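Side-chain contacts in probable tagatose 6-phosphate kinase (PDB 3TXV), which is thought to act as a tagatose-6-phosphate kinase in carbohydrate metabolism, though its sequence family is that of GatZ/KbaZ-like tagatose-bisphosphate aldolase subunits: residues V326-P331 and L347-S352; G302-A307 and A313-T318; A209-A214 and G218-V223; L286-G291 and Q420-A425. All blocks are in the same frame, centred on the assembly; numbering follows the deposited sequence.

Contact 1: V326-P331 and L347-S352; sequences VMREEP and LQRHFS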
loop_
_atom_site.group_PDB
_atom_site.type_symbol
_atom_site.label_atom_id
_atom_site.label_comp_id
_atom_site.label_asym_id
_atom_site.label_seq_id
_atom_site.Cartn_x
_atom_site.Cartn_y
_atom_site.Cartn_z
ATOM N N VAL A 326 23.208 2.674 4.311
ATOM C CA VAL A 326 22.536 1.465 3.901
ATOM C C VAL A 326 21.915 1.494 2.528
ATOM O O VAL A 326 21.942 0.537 1.811
ATOM C CB VAL A 326 21.499 1.148 4.883
ATOM C CG1 VAL A 326 20.520 0.299 4.294
ATOM C CG2 VAL A 326 22.107 0.503 6.006
HETATM N N MSE A 327 21.306 2.607 2.198
HETATM C CA MSE A 327 20.758 2.842 0.893
HETATM C C MSE A 327 21.859 2.923 -0.129
HETATM O O MSE A 327 21.662 2.595 -1.261
HETATM C CB MSE A 327 19.912 4.109 0.882
HETATM C CG MSE A 327 18.421 3.909 0.996
HETATM SE SE MSE A 327 17.497 5.428 1.318
HETATM C CE MSE A 327 16.664 5.493 -0.205
ATOM N N ARG A 328 23.003 3.441 0.267
ATOM C CA ARG A 328 24.084 3.719 -0.672
ATOM C C ARG A 328 24.834 2.430 -0.995
ATOM O O ARG A 328 25.425 2.286 -2.085
ATOM C CB ARG A 328 25.022 4.803 -0.134
ATOM C CG ARG A 328 24.616 6.245 -0.505
ATOM C CD ARG A 328 25.725 7.269 -0.210
ATOM N NE ARG A 328 26.880 6.975 -1.024
ATOM C CZ ARG A 328 28.161 7.074 -0.663
ATOM N NH1 ARG A 328 28.525 7.494 0.538
ATOM N NH2 ARG A 328 29.100 6.721 -1.549
ATOM N N GLU A 329 24.739 1.491 -0.061
ATOM C CA GLU A 329 25.398 0.209 -0.126
ATOM C C GLU A 329 24.568 -0.791 -0.909
ATOM O O GLU A 329 25.103 -1.711 -1.506
ATOM C CB GLU A 329 25.597 -0.316 1.297
ATOM C CG GLU A 329 26.883 0.174 1.933
ATOM C CD GLU A 329 26.859 0.244 3.451
ATOM O OE1 GLU A 329 26.277 -0.668 4.084
ATOM O OE2 GLU A 329 27.456 1.201 4.013
ATOM N N GLU A 330 23.251 -0.628 -0.898
ATOM C CA GLU A 330 22.364 -1.609 -1.493
ATOM C C GLU A 330 21.285 -0.918 -2.289
ATOM O O GLU A 330 20.116 -0.980 -1.936
ATOM C CB GLU A 330 21.789 -2.515 -0.413
ATOM C CG GLU A 330 22.863 -3.391 0.242
ATOM C CD GLU A 330 22.345 -4.205 1.416
ATOM O OE1 GLU A 330 21.150 -4.602 1.408
ATOM O OE2 GLU A 330 23.144 -4.449 2.357
ATOM N N PRO A 331 21.687 -0.300 -3.416
ATOM C CA PRO A 331 20.885 0.581 -4.274
ATOM C C PRO A 331 19.703 -0.062 -5.005
ATOM O O PRO A 331 18.824 0.650 -5.465
ATOM C CB PRO A 331 21.911 1.106 -5.297
ATOM C CG PRO A 331 23.271 0.671 -4.793
ATOM C CD PRO A 331 22.991 -0.589 -4.045
ATOM N N LEU A 347 19.250 14.060 -1.865
ATOM C CA LEU A 347 17.976 14.646 -1.560
ATOM C C LEU A 347 16.858 13.603 -1.669
ATOM O O LEU A 347 16.065 13.420 -0.751
ATOM C CB LEU A 347 17.741 15.866 -2.465
ATOM C CG LEU A 347 16.341 16.374 -2.821
ATOM C CD1 LEU A 347 15.535 16.576 -1.608
ATOM C CD2 LEU A 347 16.462 17.662 -3.520
ATOM N N GLN A 348 16.816 12.894 -2.778
ATOM C CA GLN A 348 15.727 11.985 -3.041
ATOM C C GLN A 348 15.742 10.671 -2.296
ATOM O O GLN A 348 14.689 10.049 -2.125
ATOM C CB GLN A 348 15.594 11.727 -4.523
ATOM C CG GLN A 348 14.333 12.307 -5.028
ATOM C CD GLN A 348 14.546 13.652 -5.586
ATOM O OE1 GLN A 348 15.521 13.857 -6.308
ATOM N NE2 GLN A 348 13.646 14.592 -5.286
ATOM N N ARG A 349 16.912 10.220 -1.872
ATOM C CA ARG A 349 16.955 9.022 -1.057
ATOM C C ARG A 349 16.131 9.209 0.222
ATOM O O ARG A 349 15.514 8.254 0.709
ATOM C CB ARG A 349 18.384 8.631 -0.729
ATOM C CG ARG A 349 18.989 7.729 -1.747
ATOM C CD ARG A 349 20.276 7.088 -1.269
ATOM N NE ARG A 349 21.353 8.038 -1.003
ATOM C CZ ARG A 349 22.042 8.675 -1.943
ATOM N NH1 ARG A 349 21.744 8.485 -3.224
ATOM N NH2 ARG A 349 23.021 9.518 -1.592
ATOM N N HIS A 350 16.093 10.440 0.733
ATOM C CA HIS A 350 15.412 10.735 1.993
ATOM C C HIS A 350 14.051 11.402 1.794
ATOM O O HIS A 350 13.092 11.166 2.565
ATOM C CB HIS A 350 16.324 11.598 2.909
ATOM C CG HIS A 350 17.669 10.996 3.126
ATOM N ND1 HIS A 350 17.907 10.040 4.087
ATOM C CD2 HIS A 350 18.830 11.145 2.453
ATOM C CE1 HIS A 350 19.162 9.639 4.016
ATOM N NE2 HIS A 350 19.747 10.302 3.034
ATOM N N PHE A 351 13.954 12.233 0.759
ATOM C CA PHE A 351 12.846 13.167 0.740
ATOM C C PHE A 351 11.774 12.957 -0.285
ATOM O O PHE A 351 10.678 13.497 -0.146
ATOM C CB PHE A 351 13.361 14.582 0.778
ATOM C CG PHE A 351 14.110 14.870 2.031
ATOM C CD1 PHE A 351 13.429 14.939 3.259
ATOM C CD2 PHE A 351 15.484 15.015 2.023
ATOM C CE1 PHE A 351 14.096 15.174 4.449
ATOM C CE2 PHE A 351 16.169 15.263 3.242
ATOM C CZ PHE A 351 15.465 15.343 4.439
ATOM N N SER A 352 12.045 12.131 -1.277
ATOM C CA SER A 352 11.120 12.019 -2.376
ATOM C C SER A 352 9.862 11.307 -1.957
ATOM O O SER A 352 9.899 10.387 -1.133
ATOM C CB SER A 352 11.746 11.252 -3.525
ATOM O OG SER A 352 10.801 10.339 -4.069
#

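Contact 2: G302-A307 and A313-T318; sequences GLDQIA and AARERT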
loop_
_atom_site.group_PDB
_atom_site.type_symbol
_atom_site.label_atom_id
_atom_site.label_comp_id
_atom_site.label_asym_id
_atom_site.label_seq_id
_atom_site.Cartn_x
_atom_site.Cartn_y
_atom_site.Cartn_z
ATOM N N GLY A 302 12.469 13.546 12.488
ATOM C CA GLY A 302 12.219 14.446 13.643
ATOM C C GLY A 302 12.750 13.918 14.984
ATOM O O GLY A 302 13.577 14.567 15.664
ATOM N N LEU A 303 12.321 12.706 15.335
ATOM C CA LEU A 303 12.803 12.053 16.562
ATOM C C LEU A 303 14.311 11.865 16.529
ATOM O O LEU A 303 14.996 12.005 17.544
ATOM C CB LEU A 303 12.100 10.718 16.799
ATOM C CG LEU A 303 10.625 10.897 17.109
ATOM C CD1 LEU A 303 9.878 9.578 17.223
ATOM C CD2 LEU A 303 10.513 11.687 18.347
ATOM N N ASP A 304 14.835 11.548 15.356
ATOM C CA ASP A 304 16.266 11.462 15.212
ATOM C C ASP A 304 16.912 12.784 15.635
ATOM O O ASP A 304 17.853 12.764 16.434
ATOM C CB ASP A 304 16.632 11.086 13.793
ATOM C CG ASP A 304 18.104 10.800 13.625
ATOM O OD1 ASP A 304 18.689 10.133 14.511
ATOM O OD2 ASP A 304 18.669 11.246 12.594
ATOM N N GLN A 305 16.393 13.924 15.150
ATOM C CA GLN A 305 17.030 15.219 15.462
ATOM C C GLN A 305 16.790 15.669 16.909
ATOM O O GLN A 305 17.635 16.292 17.522
ATOM C CB GLN A 305 16.622 16.318 14.504
ATOM C CG GLN A 305 16.822 16.012 13.056
ATOM C CD GLN A 305 15.689 16.599 12.222
ATOM O OE1 GLN A 305 15.649 17.803 11.959
ATOM N NE2 GLN A 305 14.734 15.756 11.842
ATOM N N ILE A 306 15.635 15.353 17.461
ATOM C CA ILE A 306 15.418 15.604 18.867
ATOM C C ILE A 306 16.445 14.843 19.728
ATOM O O ILE A 306 17.040 15.403 20.665
ATOM C CB ILE A 306 14.021 15.243 19.229
ATOM C CG1 ILE A 306 13.121 16.433 18.941
ATOM C CG2 ILE A 306 13.920 14.769 20.661
ATOM C CD1 ILE A 306 11.697 15.996 18.734
ATOM N N ALA A 307 16.674 13.591 19.376
ATOM C CA ALA A 307 17.607 12.767 20.109
ATOM C C ALA A 307 19.046 13.282 19.937
ATOM O O ALA A 307 19.869 13.175 20.839
ATOM C CB ALA A 307 17.499 11.300 19.648
ATOM N N ALA A 313 25.644 12.623 22.817
ATOM C CA ALA A 313 26.758 11.719 23.082
ATOM C C ALA A 313 26.377 10.288 22.828
ATOM O O ALA A 313 27.222 9.490 22.423
ATOM C CB ALA A 313 27.255 11.863 24.522
ATOM N N ALA A 314 25.106 9.976 23.058
ATOM C CA ALA A 314 24.679 8.601 23.253
ATOM C C ALA A 314 24.597 7.766 21.971
ATOM O O ALA A 314 24.083 6.628 21.998
ATOM C CB ALA A 314 23.363 8.584 24.009
ATOM N N ARG A 315 25.115 8.310 20.865
ATOM C CA ARG A 315 24.970 7.648 19.564
ATOM C C ARG A 315 26.186 7.681 18.618
ATOM O O ARG A 315 26.554 8.742 18.077
ATOM C CB ARG A 315 23.707 8.155 18.853
ATOM C CG ARG A 315 22.668 7.082 18.646
ATOM C CD ARG A 315 21.211 7.562 18.795
ATOM N NE ARG A 315 20.959 8.946 18.387
ATOM C CZ ARG A 315 20.188 9.320 17.368
ATOM N NH1 ARG A 315 19.575 8.428 16.591
ATOM N NH2 ARG A 315 20.035 10.615 17.126
ATOM N N GLU A 316 26.797 6.501 18.424
ATOM C CA GLU A 316 27.860 6.307 17.429
ATOM C C GLU A 316 27.455 7.081 16.182
ATOM O O GLU A 316 28.179 7.962 15.739
ATOM N N ARG A 317 26.265 6.785 15.654
ATOM C CA ARG A 317 25.759 7.409 14.418
ATOM C C ARG A 317 24.247 7.727 14.436
ATOM O O ARG A 317 23.457 7.170 15.223
ATOM C CB ARG A 317 26.189 6.584 13.117
ATOM N N THR A 318 23.897 8.657 13.554
ATOM C CA THR A 318 22.558 9.265 13.410
ATOM C C THR A 318 21.554 8.318 12.692
ATOM O O THR A 318 21.984 7.472 11.914
ATOM C CB THR A 318 22.779 10.651 12.693
ATOM O OG1 THR A 318 22.654 11.696 13.659
ATOM C CG2 THR A 318 21.853 10.923 11.565
#

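Contact 3: A209-A214 and G218-V223; sequences AAFEEA and GAFSRV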
loop_
_atom_site.group_PDB
_atom_site.type_symbol
_atom_site.label_atom_id
_atom_site.label_comp_id
_atom_site.label_asym_id
_atom_site.label_seq_id
_atom_site.Cartn_x
_atom_site.Cartn_y
_atom_site.Cartn_z
ATOM N N ALA A 209 -16.966 -12.688 -20.197
ATOM C CA ALA A 209 -16.993 -13.736 -21.219
ATOM C C ALA A 209 -16.025 -14.848 -20.862
ATOM O O ALA A 209 -16.408 -16.026 -20.800
ATOM C CB ALA A 209 -16.673 -13.163 -22.612
ATOM N N ALA A 210 -14.784 -14.446 -20.596
ATOM C CA ALA A 210 -13.698 -15.354 -20.244
ATOM C C ALA A 210 -13.940 -16.106 -18.939
ATOM O O ALA A 210 -13.397 -17.183 -18.750
ATOM C CB ALA A 210 -12.384 -14.587 -20.191
ATOM N N PHE A 211 -14.753 -15.546 -18.044
ATOM C CA PHE A 211 -15.095 -16.237 -16.782
ATOM C C PHE A 211 -16.111 -17.352 -16.905
ATOM O O PHE A 211 -16.063 -18.333 -16.156
ATOM C CB PHE A 211 -15.572 -15.257 -15.735
ATOM C CG PHE A 211 -14.482 -14.709 -14.915
ATOM C CD1 PHE A 211 -13.498 -13.910 -15.493
ATOM C CD2 PHE A 211 -14.418 -14.989 -13.565
ATOM C CE1 PHE A 211 -12.473 -13.382 -14.734
ATOM C CE2 PHE A 211 -13.392 -14.450 -12.774
ATOM C CZ PHE A 211 -12.410 -13.652 -13.373
ATOM N N GLU A 212 -17.062 -17.157 -17.787
ATOM C CA GLU A 212 -17.980 -18.161 -18.201
ATOM C C GLU A 212 -17.317 -19.249 -19.043
ATOM O O GLU A 212 -17.560 -20.398 -18.862
ATOM C CB GLU A 212 -19.133 -17.494 -18.900
ATOM C CG GLU A 212 -19.630 -16.284 -18.161
ATOM C CD GLU A 212 -20.536 -15.399 -18.984
ATOM O OE1 GLU A 212 -20.295 -15.286 -20.183
ATOM O OE2 GLU A 212 -21.486 -14.803 -18.448
ATOM N N GLU A 213 -16.410 -18.886 -19.915
ATOM C CA GLU A 213 -15.765 -19.824 -20.815
ATOM C C GLU A 213 -15.061 -20.749 -19.910
ATOM O O GLU A 213 -14.903 -21.910 -20.182
ATOM C CB GLU A 213 -14.792 -19.147 -21.759
ATOM N N ALA A 214 -14.553 -20.144 -18.874
ATOM C CA ALA A 214 -13.895 -20.734 -17.735
ATOM C C ALA A 214 -14.765 -21.661 -16.903
ATOM O O ALA A 214 -14.264 -22.629 -16.384
ATOM C CB ALA A 214 -13.262 -19.698 -16.903
ATOM N N GLY A 218 -19.584 -18.039 -11.130
ATOM C CA GLY A 218 -19.849 -17.774 -9.743
ATOM C C GLY A 218 -18.841 -16.850 -9.105
ATOM O O GLY A 218 -19.257 -16.020 -8.357
ATOM N N ALA A 219 -17.551 -16.946 -9.383
ATOM C CA ALA A 219 -16.620 -15.969 -8.854
ATOM C C ALA A 219 -16.861 -14.599 -9.476
ATOM O O ALA A 219 -16.801 -13.588 -8.775
ATOM C CB ALA A 219 -15.184 -16.421 -9.050
ATOM N N PHE A 220 -17.169 -14.555 -10.770
ATOM C CA PHE A 220 -17.333 -13.265 -11.431
ATOM C C PHE A 220 -18.405 -12.398 -10.811
ATOM O O PHE A 220 -18.351 -11.182 -10.939
ATOM C CB PHE A 220 -17.620 -13.401 -12.922
ATOM C CG PHE A 220 -17.741 -12.081 -13.623
ATOM C CD1 PHE A 220 -16.606 -11.410 -14.075
ATOM C CD2 PHE A 220 -18.988 -11.485 -13.811
ATOM C CE1 PHE A 220 -16.708 -10.156 -14.732
ATOM C CE2 PHE A 220 -19.107 -10.222 -14.455
ATOM C CZ PHE A 220 -17.959 -9.563 -14.915
ATOM N N SER A 221 -19.392 -13.014 -10.170
ATOM C CA SER A 221 -20.446 -12.253 -9.509
ATOM C C SER A 221 -19.894 -11.535 -8.273
ATOM O O SER A 221 -20.453 -10.515 -7.845
ATOM C CB SER A 221 -21.630 -13.154 -9.131
ATOM O OG SER A 221 -21.225 -14.241 -8.312
ATOM N N ARG A 222 -18.806 -12.075 -7.722
ATOM C CA ARG A 222 -18.123 -11.506 -6.575
ATOM C C ARG A 222 -16.961 -10.621 -7.003
ATOM O O ARG A 222 -16.076 -10.315 -6.186
ATOM C CB ARG A 222 -17.605 -12.613 -5.659
ATOM C CG ARG A 222 -18.686 -13.327 -4.866
ATOM C CD ARG A 222 -18.110 -14.330 -3.892
ATOM N NE ARG A 222 -17.437 -15.440 -4.574
ATOM C CZ ARG A 222 -18.064 -16.523 -5.041
ATOM N NH1 ARG A 222 -19.390 -16.661 -4.897
ATOM N NH2 ARG A 222 -17.371 -17.474 -5.658
ATOM N N VAL A 223 -16.953 -10.212 -8.274
ATOM C CA VAL A 223 -15.999 -9.209 -8.715
ATOM C C VAL A 223 -16.593 -7.866 -8.370
ATOM O O VAL A 223 -17.628 -7.460 -8.921
ATOM C CB VAL A 223 -15.687 -9.256 -10.220
ATOM C CG1 VAL A 223 -14.936 -7.994 -10.643
ATOM C CG2 VAL A 223 -14.850 -10.486 -10.586
#

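Contact 4: L286-G291 and Q420-A425; sequences LKVGPG and QDYFAA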
loop_
_atom_site.group_PDB
_atom_site.type_symbol
_atom_site.label_atom_id
_atom_site.label_comp_id
_atom_site.label_asym_id
_atom_site.label_seq_id
_atom_site.Cartn_x
_atom_site.Cartn_y
_atom_site.Cartn_z
ATOM N N LEU A 286 -9.512 3.088 -2.090
ATOM C CA LEU A 286 -8.414 4.026 -2.132
ATOM C C LEU A 286 -7.183 3.344 -1.614
ATOM O O LEU A 286 -7.069 3.104 -0.421
ATOM C CB LEU A 286 -8.735 5.202 -1.214
ATOM C CG LEU A 286 -9.943 6.022 -1.639
ATOM C CD1 LEU A 286 -10.535 6.715 -0.444
ATOM C CD2 LEU A 286 -9.537 7.024 -2.740
ATOM N N LYS A 287 -6.210 3.107 -2.451
ATOM C CA LYS A 287 -5.015 2.488 -1.965
ATOM C C LYS A 287 -3.975 3.502 -1.580
ATOM O O LYS A 287 -3.586 4.328 -2.364
ATOM C CB LYS A 287 -4.444 1.606 -3.046
ATOM C CG LYS A 287 -5.216 0.368 -3.296
ATOM C CD LYS A 287 -4.380 -0.650 -4.004
ATOM C CE LYS A 287 -4.243 -1.905 -3.218
ATOM N NZ LYS A 287 -4.599 -3.087 -3.986
ATOM N N VAL A 288 -3.543 3.463 -0.345
ATOM C CA VAL A 288 -2.486 4.317 0.058
ATOM C C VAL A 288 -1.482 3.400 0.628
ATOM O O VAL A 288 -1.823 2.473 1.266
ATOM C CB VAL A 288 -2.966 5.253 1.096
ATOM C CG1 VAL A 288 -3.562 4.514 2.192
ATOM C CG2 VAL A 288 -1.889 6.155 1.539
ATOM N N GLY A 289 -0.223 3.675 0.358
ATOM C CA GLY A 289 0.891 3.022 0.986
ATOM C C GLY A 289 2.003 3.971 1.334
ATOM O O GLY A 289 2.308 4.195 2.460
ATOM N N PRO A 290 2.596 4.538 0.315
ATOM C CA PRO A 290 3.780 5.355 0.398
ATOM C C PRO A 290 3.564 6.574 1.222
ATOM O O PRO A 290 4.387 6.988 1.971
ATOM C CB PRO A 290 4.005 5.701 -1.040
ATOM C CG PRO A 290 3.573 4.519 -1.746
ATOM C CD PRO A 290 2.616 3.772 -0.921
ATOM N N GLY A 291 2.403 7.137 1.117
ATOM C CA GLY A 291 2.099 8.255 1.944
ATOM C C GLY A 291 2.180 7.882 3.395
ATOM O O GLY A 291 2.260 8.734 4.196
ATOM N N GLN A 420 -6.364 9.653 9.134
ATOM C CA GLN A 420 -7.566 10.447 9.410
ATOM C C GLN A 420 -8.234 10.870 8.110
ATOM O O GLN A 420 -9.458 10.768 7.998
ATOM C CB GLN A 420 -7.266 11.713 10.234
ATOM C CG GLN A 420 -7.727 11.703 11.702
ATOM C CD GLN A 420 -7.535 13.079 12.410
ATOM O OE1 GLN A 420 -7.063 13.167 13.570
ATOM N NE2 GLN A 420 -7.904 14.152 11.703
ATOM N N ASP A 421 -7.459 11.330 7.124
ATOM C CA ASP A 421 -8.085 11.881 5.923
ATOM C C ASP A 421 -8.762 10.803 5.086
ATOM O O ASP A 421 -9.742 11.073 4.410
ATOM C CB ASP A 421 -7.096 12.689 5.068
ATOM C CG ASP A 421 -6.499 13.892 5.813
ATOM O OD1 ASP A 421 -7.224 14.571 6.583
ATOM O OD2 ASP A 421 -5.285 14.153 5.606
ATOM N N TYR A 422 -8.245 9.582 5.142
ATOM C CA TYR A 422 -8.812 8.500 4.357
ATOM C C TYR A 422 -10.135 8.059 4.947
ATOM O O TYR A 422 -11.110 7.882 4.217
ATOM C CB TYR A 422 -7.822 7.348 4.164
ATOM C CG TYR A 422 -6.773 7.704 3.131
ATOM C CD1 TYR A 422 -5.603 8.364 3.497
ATOM C CD2 TYR A 422 -6.965 7.421 1.780
ATOM C CE1 TYR A 422 -4.646 8.716 2.561
ATOM C CE2 TYR A 422 -6.000 7.783 0.821
ATOM C CZ TYR A 422 -4.843 8.428 1.227
ATOM O OH TYR A 422 -3.877 8.795 0.313
ATOM N N PHE A 423 -10.202 7.932 6.261
ATOM C CA PHE A 423 -11.460 7.571 6.859
ATOM C C PHE A 423 -12.465 8.720 6.761
ATOM O O PHE A 423 -13.666 8.498 6.650
ATOM C CB PHE A 423 -11.257 7.099 8.288
ATOM C CG PHE A 423 -10.584 5.777 8.379
ATOM C CD1 PHE A 423 -11.330 4.608 8.427
ATOM C CD2 PHE A 423 -9.191 5.684 8.385
ATOM C CE1 PHE A 423 -10.685 3.364 8.512
ATOM C CE2 PHE A 423 -8.552 4.447 8.447
ATOM C CZ PHE A 423 -9.299 3.296 8.516
ATOM N N ALA A 424 -11.978 9.950 6.766
ATOM C CA ALA A 424 -12.874 11.078 6.623
ATOM C C ALA A 424 -13.602 11.016 5.283
ATOM O O ALA A 424 -14.770 11.426 5.163
ATOM C CB ALA A 424 -12.117 12.378 6.738
ATOM N N ALA A 425 -12.915 10.510 4.268
ATOM C CA ALA A 425 -13.533 10.401 2.974
ATOM C C ALA A 425 -14.439 9.171 2.923
ATOM O O ALA A 425 -15.165 8.982 1.968
ATOM C CB ALA A 425 -12.479 10.372 1.911
#

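Contact 1: V326-P331 and L347-S352
Met327, a selenomethionine, and Arg349 run past each other in opposite directions, each laid along the aliphatic part of the other. This is the close-packed half of the contact between helices 319-329 and 342-351, both in the helical region that follows the eighth strand of the barrel. The methyl CE of Met327 lies 3.6 Å from Arg349 CG. At the root of the chain Met327 CB meets Arg349 CD at 3.7 Å. A bend at chi3 of -63° turns the guanidinium of Arg349 aside from this line; its NE forms a salt bridge with Glu324 of helix 319-329, and the group makes a cation-pi contact with Trp334 of the short helix 332-335. The solvent side is looser: exposed Arg328 brings only its methylene chain, CG sitting 3.5 Å above the guanidinium plane of Arg349 near the rim, with the two guanidinium planes 47° apart. An alanine in place of Arg349 would remove the methylenes beside Met327 and is likely to leave Glu324 without its ionic mate. The two arginine charges come near each other, Arg328 NE to Arg349 NH2 4.7 Å; apolar stems join the helices, and the charge of Arg349 is probably offset mainly by Glu324.

Contact 2: G302-A307 and A313-T318
Asp304 and Arg315 form a salt bridge in which both terminal nitrogens of the guanidinium converge on one carboxylate oxygen. Arg315 NH1 reaches Asp304 OD1 at 2.8 Å, nearly along the C-O direction, while Arg315 NH2 comes to the same OD1 at 3.0 Å from above the carboxylate plane. OD1 lies close to the guanidinium plane, although the two flat groups stand almost perpendicular, at 82°. A weak bond from Arg315 NH2 to the backbone oxygen Asp304 O, 3.1 Å, adds a further hold. The setting is a helix-loop-helix connection: helix 290-310, which follows the eighth strand of the barrel, carries Asp304, and the loop with Arg315 leads into helix 319-329. With chi1 at -172°, the carboxylate swings away from its own backbone N toward the start of that next helix, whose Leu319 N and Ala320 N bond to OD1 and OD2. An asparagine here would lack the full negative charge and is likely to leave Arg315 without its ionic partner. Outward from the polar centre, Thr318 CG2 touches Asp304 OD2 at 3.4 Å, Ala307 CB lies over one guanidinium face, 3.6 Å from Arg315 NH2, and Leu373 of helix 364-376 packs against both Ala307 and Arg315.

Contact 3: A209-A214 and G218-V223
Next to Phe220, the residue that meets Phe211 across the contact, the hydroxyl of Ser221 bonds back to the chain: Ser221 OG donates to Gly218 O at 2.7 Å, tilted 29° from the carbonyl plane. That bond lies at the short, weakly bonded helical turn about 217-220, at the end of a beta-alpha-beta crossover of the eight-stranded (beta/alpha) barrel. Helix 197-214 follows the fifth strand, 172-176, after a partly unmodelled connection, the chain reverses in a few residues, and the short turn delivers it through a type I turn, Phe220 to Val223, into the sixth strand, 223-227. Because the reversal is so tight, the side chains of the long helix and of the short one face each other almost at once. The contact itself is aromatic. Phe220 sends its ring edge toward the face of Phe211 in a tilted edge-to-face (T-shaped) pair, with centroids 5.5 Å apart and planes at 61°. Its chi1 of -178° carries the ring away from its own backbone N and back along helix 197-214, where it also rests on Val204 and on Arg208. Phe211 points toward Phe220 and also touches Ala153 and Ala156 of helix 145-161, so its buried ring lies between that helix and Phe220. Val223, entering the barrel, packs against Tyr173 and Ile175 of the adjacent strand. The nearest approach between the two phenylalanines is made at the foot of the second, where Phe220 CB lies 3.6 Å from Phe211 CD2, while Phe220 CD1 hangs 4.0 Å above the Phe211 ring plane, toward its rim.

Contact 4: L286-G291 and Q420-A425
Tyr422 of the C-terminal helix 407-424 lays its ring against Val288 and Leu286 of strand 283-288, the eighth and last of the barrel. The first kind of interaction is a CH-pi contact over the ring face: Val288 CB stands 4.1 Å from the centroid of the Tyr422 ring, 29° off its normal. Chi1 of 54° puts Val288 CG1 in the crowded position between backbone N and carbonyl carbon, and from there it projects above the ring centre. The second branch is turned to the phenol end, with Val288 CG2 3.7 Å from Tyr422 CZ. Apolar contact at the rim is the second kind. Leu286 CB approaches near the ring plane, 4.1 Å from Tyr422 CD2, so strand residues two apart take a face and an edge of one ring. Their alternation is that of a barrel strand: Leu286 and Val288 look outward to the helix, while Lys287 turns to the interior, in salt bridges with Glu263 and Asp94. Helix 407-424 thus lies outside the seam where the eighth strand meets the first, and Tyr422 also touches Pro24 of strand 23-26 and Leu275 of helix 272-280. Polar interaction is slight. The phenol OH makes a weak hydrogen bond to Thr267 O in the loop after the seventh strand, giving the buried hydroxyl a partner. What joins the end of the chain to the barrel wall is therefore mainly apolar and CH-pi packing of an aromatic ring on aliphatic branches, which depends on close fit, with the hydroxyl's weak bond probably adding little directional hold.

In the fold
The segments of contact 4 bracket contacts 1 and 2 in sequence: between the eighth strand and the C-terminal helix the chain makes a largely helical excursion that holds both. Contact 2 fastens the passage from helix 290-310 to helix 319-329, and contact 1 ties the latter to helix 342-351, their centres about 19 Å apart. Contact 3 belongs to an earlier crossover on the far side of the barrel, about 56 Å from contact 2 between centres and about 30 Å from contact 4. Contact 4 lies nearest the centre of the chain, about 10 Å from it between centres. Lys287, between its two touching strand residues, points into the barrel and touches His265, which with His95 and Glu178 might form a metal site, though this remains unconfirmed.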